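Local coordinates for pyrrolidone-carboxylate peptidase (Deinococcus radiodurans R1, PDB 5Z48), which removes pyroglutamate (5-oxoproline) from the N-terminus of peptides as a thiol exopeptidase of the C15 family, at residues T81-F92 and D136-N147. Sequence-based numbering, arbitrary orientation.
Sequences TLERVGVGVMDF and DISNSAGLYVCN. With PCA (pyroglutamic acid), chain I.
Two neighbouring parallel strands of the central sheet, Thr81–Glu83 and Asp136–Ser138, run side by side here and lead into the pyroglutamate site, where Tyr144 occupies the N-cap position of the helix bearing Cys146. The ladder is built by Leu82 N to Asp136 O, Ser138 N to Leu82 O and Arg84 N to Ser138 O. Beyond Ser138 the second strand gives way to a loop that stays beside Val85–Phe92, with a water linking Val85 O, Ala141 N and Asn147 OD1. Glu83, CG anti to its carbonyl carbon (chi1 -64°) and bent at chi2, lays its carboxylate against Ala141, CD to CB 3.4 Å, and brings OE1 to 2.8 Å from Ser138 OG. Arg84 and Asn139 lie alongside, guanidinium and amide nearly coplanar, with NE bonded to OD1 at 2.8 Å and a water joining Arg84 NH2 to Asn139 ND2. Farther on, the Asn147 amide pairs with the backbone of Val87 in both directions: OD1 receives Val87 N at 3.0 Å on an in-plane lone pair, and ND2 gives to Val87 O at 2.8 Å. Leu143 sets CD2 against Val87 CB, while its carbonyl O takes Asp91 N at 3.0 Å. The edge of Tyr144 meets the face of Phe92 in a T-shaped stack, planes at 78°, CD1 over the ring centre; the other edge of the Tyr144 ring, at CD2, lies beside pyroglutamate O. Tyr144 OH is hydrogen-bonded to Pro95 O. An alanine in place of Phe92 would remove that face and is likely to leave the Tyr144 ring freer to turn beside the ligand. Cys146 N donates to pyroglutamate O. Glu83, His171 and Cys146 are the probable catalytic triad, so this contact holds two of its members; Ser138 OG near OE1 and Ala141 CB against CD probably limit how the Glu83 carboxylate can turn, leaving OE2 to the hydrogen bond with His171 ND1 and the salt bridge to Arg77.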
loop_
_atom_site.group_PDB
_atom_site.type_symbol
_atom_site.label_atom_id
_atom_site.label_comp_id
_atom_site.label_asym_id
_atom_site.label_seq_id
_atom_site.Cartn_x
_atom_site.Cartn_y
_atom_site.Cartn_z
ATOM N N THR B 81 -5.175 -5.900 -15.400
ATOM C CA THR B 81 -4.300 -4.949 -16.078
ATOM C C THR B 81 -3.779 -5.510 -17.396
ATOM O O THR B 81 -3.624 -6.726 -17.575
ATOM C CB THR B 81 -3.074 -4.521 -15.208
ATOM O OG1 THR B 81 -2.392 -5.686 -14.682
ATOM C CG2 THR B 81 -3.538 -3.615 -14.049
ATOM N N LEU B 82 -3.557 -4.600 -18.346
ATOM C CA LEU B 82 -2.986 -4.925 -19.659
ATOM C C LEU B 82 -1.555 -4.406 -19.708
ATOM O O LEU B 82 -1.316 -3.210 -19.450
ATOM C CB LEU B 82 -3.795 -4.269 -20.784
ATOM C CG LEU B 82 -5.243 -4.647 -20.892
ATOM C CD1 LEU B 82 -5.889 -3.673 -21.875
ATOM C CD2 LEU B 82 -5.366 -6.104 -21.367
ATOM N N GLU B 83 -0.591 -5.288 -20.059
ATOM C CA GLU B 83 0.820 -4.901 -20.106
ATOM C C GLU B 83 1.133 -4.140 -21.376
ATOM O O GLU B 83 0.866 -4.614 -22.493
ATOM C CB GLU B 83 1.731 -6.143 -20.007
ATOM C CG GLU B 83 1.562 -6.852 -18.668
ATOM C CD GLU B 83 1.882 -6.003 -17.449
ATOM O OE1 GLU B 83 2.519 -4.915 -17.582
ATOM O OE2 GLU B 83 1.436 -6.420 -16.335
ATOM N N ARG B 84 1.730 -2.952 -21.223
ATOM C CA ARG B 84 2.093 -2.181 -22.401
ATOM C C ARG B 84 3.329 -2.709 -23.081
ATOM O O ARG B 84 3.472 -2.529 -24.295
ATOM C CB ARG B 84 2.291 -0.708 -22.012
ATOM C CG ARG B 84 2.470 0.196 -23.253
ATOM C CD ARG B 84 2.785 1.668 -22.885
ATOM N NE ARG B 84 1.707 2.306 -22.121
ATOM C CZ ARG B 84 0.706 2.999 -22.666
ATOM N NH1 ARG B 84 0.576 3.077 -24.003
ATOM N NH2 ARG B 84 -0.170 3.628 -21.870
ATOM N N VAL B 85 4.268 -3.280 -22.323
ATOM C CA VAL B 85 5.615 -3.519 -22.855
ATOM C C VAL B 85 6.208 -4.784 -22.245
ATOM O O VAL B 85 6.115 -5.034 -21.037
ATOM C CB VAL B 85 6.499 -2.272 -22.644
ATOM C CG1 VAL B 85 6.604 -1.944 -21.163
ATOM C CG2 VAL B 85 7.858 -2.455 -23.293
ATOM N N GLY B 86 6.833 -5.580 -23.110
ATOM C CA GLY B 86 7.645 -6.713 -22.678
ATOM C C GLY B 86 9.111 -6.347 -22.837
ATOM O O GLY B 86 9.541 -5.942 -23.910
ATOM N N VAL B 87 9.881 -6.501 -21.754
ATOM C CA VAL B 87 11.283 -6.080 -21.720
ATOM C C VAL B 87 12.191 -7.300 -21.857
ATOM O O VAL B 87 11.915 -8.364 -21.290
ATOM C CB VAL B 87 11.568 -5.325 -20.409
ATOM C CG1 VAL B 87 13.053 -5.016 -20.257
ATOM C CG2 VAL B 87 10.741 -4.037 -20.335
ATOM N N GLY B 88 13.263 -7.148 -22.631
ATOM C CA GLY B 88 14.152 -8.268 -22.977
ATOM C C GLY B 88 15.148 -8.628 -21.886
ATOM O O GLY B 88 16.338 -8.823 -22.168
ATOM N N VAL B 89 14.690 -8.705 -20.649
ATOM C CA VAL B 89 15.549 -9.039 -19.514
ATOM C C VAL B 89 14.824 -10.030 -18.606
ATOM O O VAL B 89 13.610 -9.912 -18.375
ATOM C CB VAL B 89 15.973 -7.791 -18.701
ATOM C CG1 VAL B 89 16.836 -8.179 -17.502
ATOM C CG2 VAL B 89 16.728 -6.768 -19.582
ATOM N N MET B 90 15.588 -10.987 -18.076
ATOM C CA MET B 90 15.147 -11.920 -17.039
ATOM C C MET B 90 15.822 -11.538 -15.724
ATOM O O MET B 90 17.053 -11.619 -15.608
ATOM C CB MET B 90 15.499 -13.361 -17.412
ATOM C CG MET B 90 14.949 -13.735 -18.771
ATOM S SD MET B 90 15.704 -15.147 -19.561
ATOM C CE MET B 90 15.051 -16.550 -18.664
ATOM N N ASP B 91 15.012 -11.197 -14.722
ATOM C CA ASP B 91 15.548 -10.880 -13.397
ATOM C C ASP B 91 14.517 -11.330 -12.381
ATOM O O ASP B 91 13.456 -10.704 -12.246
ATOM C CB ASP B 91 15.874 -9.395 -13.244
ATOM C CG ASP B 91 16.680 -9.136 -11.997
ATOM O OD1 ASP B 91 17.901 -9.331 -12.003
ATOM O OD2 ASP B 91 16.084 -8.718 -10.982
ATOM N N PHE B 92 14.810 -12.446 -11.704
ATOM C CA PHE B 92 13.807 -13.148 -10.916
ATOM C C PHE B 92 13.976 -12.804 -9.449
ATOM O O PHE B 92 15.035 -13.067 -8.873
ATOM C CB PHE B 92 13.919 -14.664 -11.098
ATOM C CG PHE B 92 13.479 -15.187 -12.456
ATOM C CD1 PHE B 92 13.203 -14.345 -13.545
ATOM C CD2 PHE B 92 13.325 -16.567 -12.620
ATOM C CE1 PHE B 92 12.796 -14.870 -14.779
ATOM C CE2 PHE B 92 12.931 -17.114 -13.825
ATOM C CZ PHE B 92 12.638 -16.280 -14.917
ATOM N N ASP B 136 -6.892 -1.325 -15.979
ATOM C CA ASP B 136 -5.985 -0.265 -16.449
ATOM C C ASP B 136 -4.838 -0.900 -17.222
ATOM O O ASP B 136 -4.711 -2.113 -17.304
ATOM C CB ASP B 136 -5.451 0.581 -15.301
ATOM C CG ASP B 136 -5.164 2.038 -15.725
ATOM O OD1 ASP B 136 -5.082 2.339 -16.942
ATOM O OD2 ASP B 136 -5.014 2.888 -14.822
ATOM N N ILE B 137 -4.017 -0.044 -17.818
ATOM C CA ILE B 137 -2.752 -0.440 -18.448
ATOM C C ILE B 137 -1.654 -0.418 -17.374
ATOM O O ILE B 137 -1.603 0.492 -16.511
ATOM C CB ILE B 137 -2.424 0.528 -19.607
ATOM C CG1 ILE B 137 -3.441 0.315 -20.775
ATOM C CG2 ILE B 137 -0.990 0.322 -20.103
ATOM C CD1 ILE B 137 -3.487 1.541 -21.709
ATOM N N SER B 138 -0.787 -1.435 -17.426
ATOM C CA SER B 138 0.426 -1.525 -16.621
ATOM C C SER B 138 1.622 -1.310 -17.525
ATOM O O SER B 138 1.659 -1.834 -18.642
ATOM C CB SER B 138 0.517 -2.913 -15.975
ATOM O OG SER B 138 1.823 -3.206 -15.484
ATOM N N ASN B 139 2.626 -0.594 -17.012
ATOM C CA ASN B 139 3.804 -0.299 -17.817
ATOM C C ASN B 139 5.024 -1.100 -17.390
ATOM O O ASN B 139 6.117 -0.896 -17.944
ATOM C CB ASN B 139 4.060 1.201 -17.769
ATOM C CG ASN B 139 2.943 1.949 -18.451
ATOM O OD1 ASN B 139 2.545 1.538 -19.542
ATOM N ND2 ASN B 139 2.431 3.001 -17.837
ATOM N N SER B 140 4.857 -2.058 -16.487
ATOM C CA SER B 140 5.859 -3.105 -16.270
ATOM C C SER B 140 5.173 -4.412 -15.911
ATOM O O SER B 140 4.338 -4.439 -14.993
ATOM C CB SER B 140 6.854 -2.747 -15.171
ATOM O OG SER B 140 7.677 -3.903 -14.878
ATOM N N ALA B 141 5.519 -5.487 -16.621
ATOM C CA ALA B 141 4.996 -6.832 -16.355
ATOM C C ALA B 141 5.857 -7.594 -15.351
ATOM O O ALA B 141 5.661 -8.808 -15.183
ATOM C CB ALA B 141 4.897 -7.636 -17.663
ATOM N N GLY B 142 6.788 -6.908 -14.679
ATOM C CA GLY B 142 7.873 -7.583 -13.972
ATOM C C GLY B 142 8.902 -8.097 -14.976
ATOM O O GLY B 142 8.792 -7.845 -16.156
ATOM N N LEU B 143 9.935 -8.786 -14.456
ATOM C CA LEU B 143 10.960 -9.424 -15.290
ATOM C C LEU B 143 11.017 -10.936 -15.015
ATOM O O LEU B 143 12.049 -11.569 -15.180
ATOM C CB LEU B 143 12.326 -8.742 -15.104
ATOM C CG LEU B 143 12.283 -7.257 -15.543
ATOM C CD1 LEU B 143 13.679 -6.696 -15.290
ATOM C CD2 LEU B 143 11.920 -7.059 -17.018
ATOM N N TYR B 144 9.869 -11.518 -14.603
ATOM C CA TYR B 144 9.742 -12.937 -14.309
ATOM C C TYR B 144 9.153 -13.641 -15.537
ATOM O O TYR B 144 9.382 -13.196 -16.656
ATOM C CB TYR B 144 8.902 -13.088 -13.036
ATOM C CG TYR B 144 8.820 -14.437 -12.301
ATOM C CD1 TYR B 144 9.941 -15.196 -11.932
ATOM C CD2 TYR B 144 7.580 -14.892 -11.897
ATOM C CE1 TYR B 144 9.807 -16.386 -11.199
ATOM C CE2 TYR B 144 7.436 -16.080 -11.166
ATOM C CZ TYR B 144 8.547 -16.816 -10.810
ATOM O OH TYR B 144 8.387 -17.975 -10.076
ATOM N N VAL B 145 8.425 -14.732 -15.356
ATOM C CA VAL B 145 8.108 -15.573 -16.519
ATOM C C VAL B 145 6.993 -14.957 -17.372
ATOM O O VAL B 145 6.989 -15.151 -18.599
ATOM C CB VAL B 145 7.784 -17.024 -16.074
ATOM C CG1 VAL B 145 7.715 -17.987 -17.295
ATOM C CG2 VAL B 145 8.853 -17.592 -15.130
ATOM N N CYS B 146 6.050 -14.187 -16.782
ATOM C CA CYS B 146 5.019 -13.530 -17.594
ATOM C C CYS B 146 5.634 -12.521 -18.554
ATOM O O CYS B 146 5.324 -12.503 -19.742
ATOM C CB CYS B 146 3.998 -12.821 -16.694
ATOM S SG CYS B 146 2.984 -14.020 -15.723
ATOM N N ASN B 147 6.517 -11.660 -18.052
ATOM C CA ASN B 147 7.213 -10.770 -18.967
ATOM C C ASN B 147 7.973 -11.539 -20.035
ATOM O O ASN B 147 7.972 -11.152 -21.217
ATOM C CB ASN B 147 8.192 -9.918 -18.177
ATOM C CG ASN B 147 9.038 -9.038 -19.090
ATOM O OD1 ASN B 147 8.547 -7.991 -19.560
ATOM N ND2 ASN B 147 10.266 -9.451 -19.357
HETATM N N PCA I . 2.613 -14.858 -12.636
HETATM C CA PCA I . 4.072 -14.826 -12.653
HETATM C CB PCA I . 4.557 -16.106 -13.353
HETATM C CG PCA I . 3.336 -16.990 -13.614
HETATM C CD PCA I . 2.185 -16.110 -13.200
HETATM O OE PCA I . 1.010 -16.469 -13.332
HETATM C C PCA I . 4.564 -13.513 -13.294
HETATM O O PCA I . 5.613 -13.434 -13.943
HETATM O OXT PCA I . 3.867 -12.464 -13.205
HETATM O O HOH W 1 -0.024 4.141 -19.027
HETATM O O HOH W 2 7.583 -5.557 -18.667
HETATM O O HOH W 3 11.542 -11.882 -18.257
#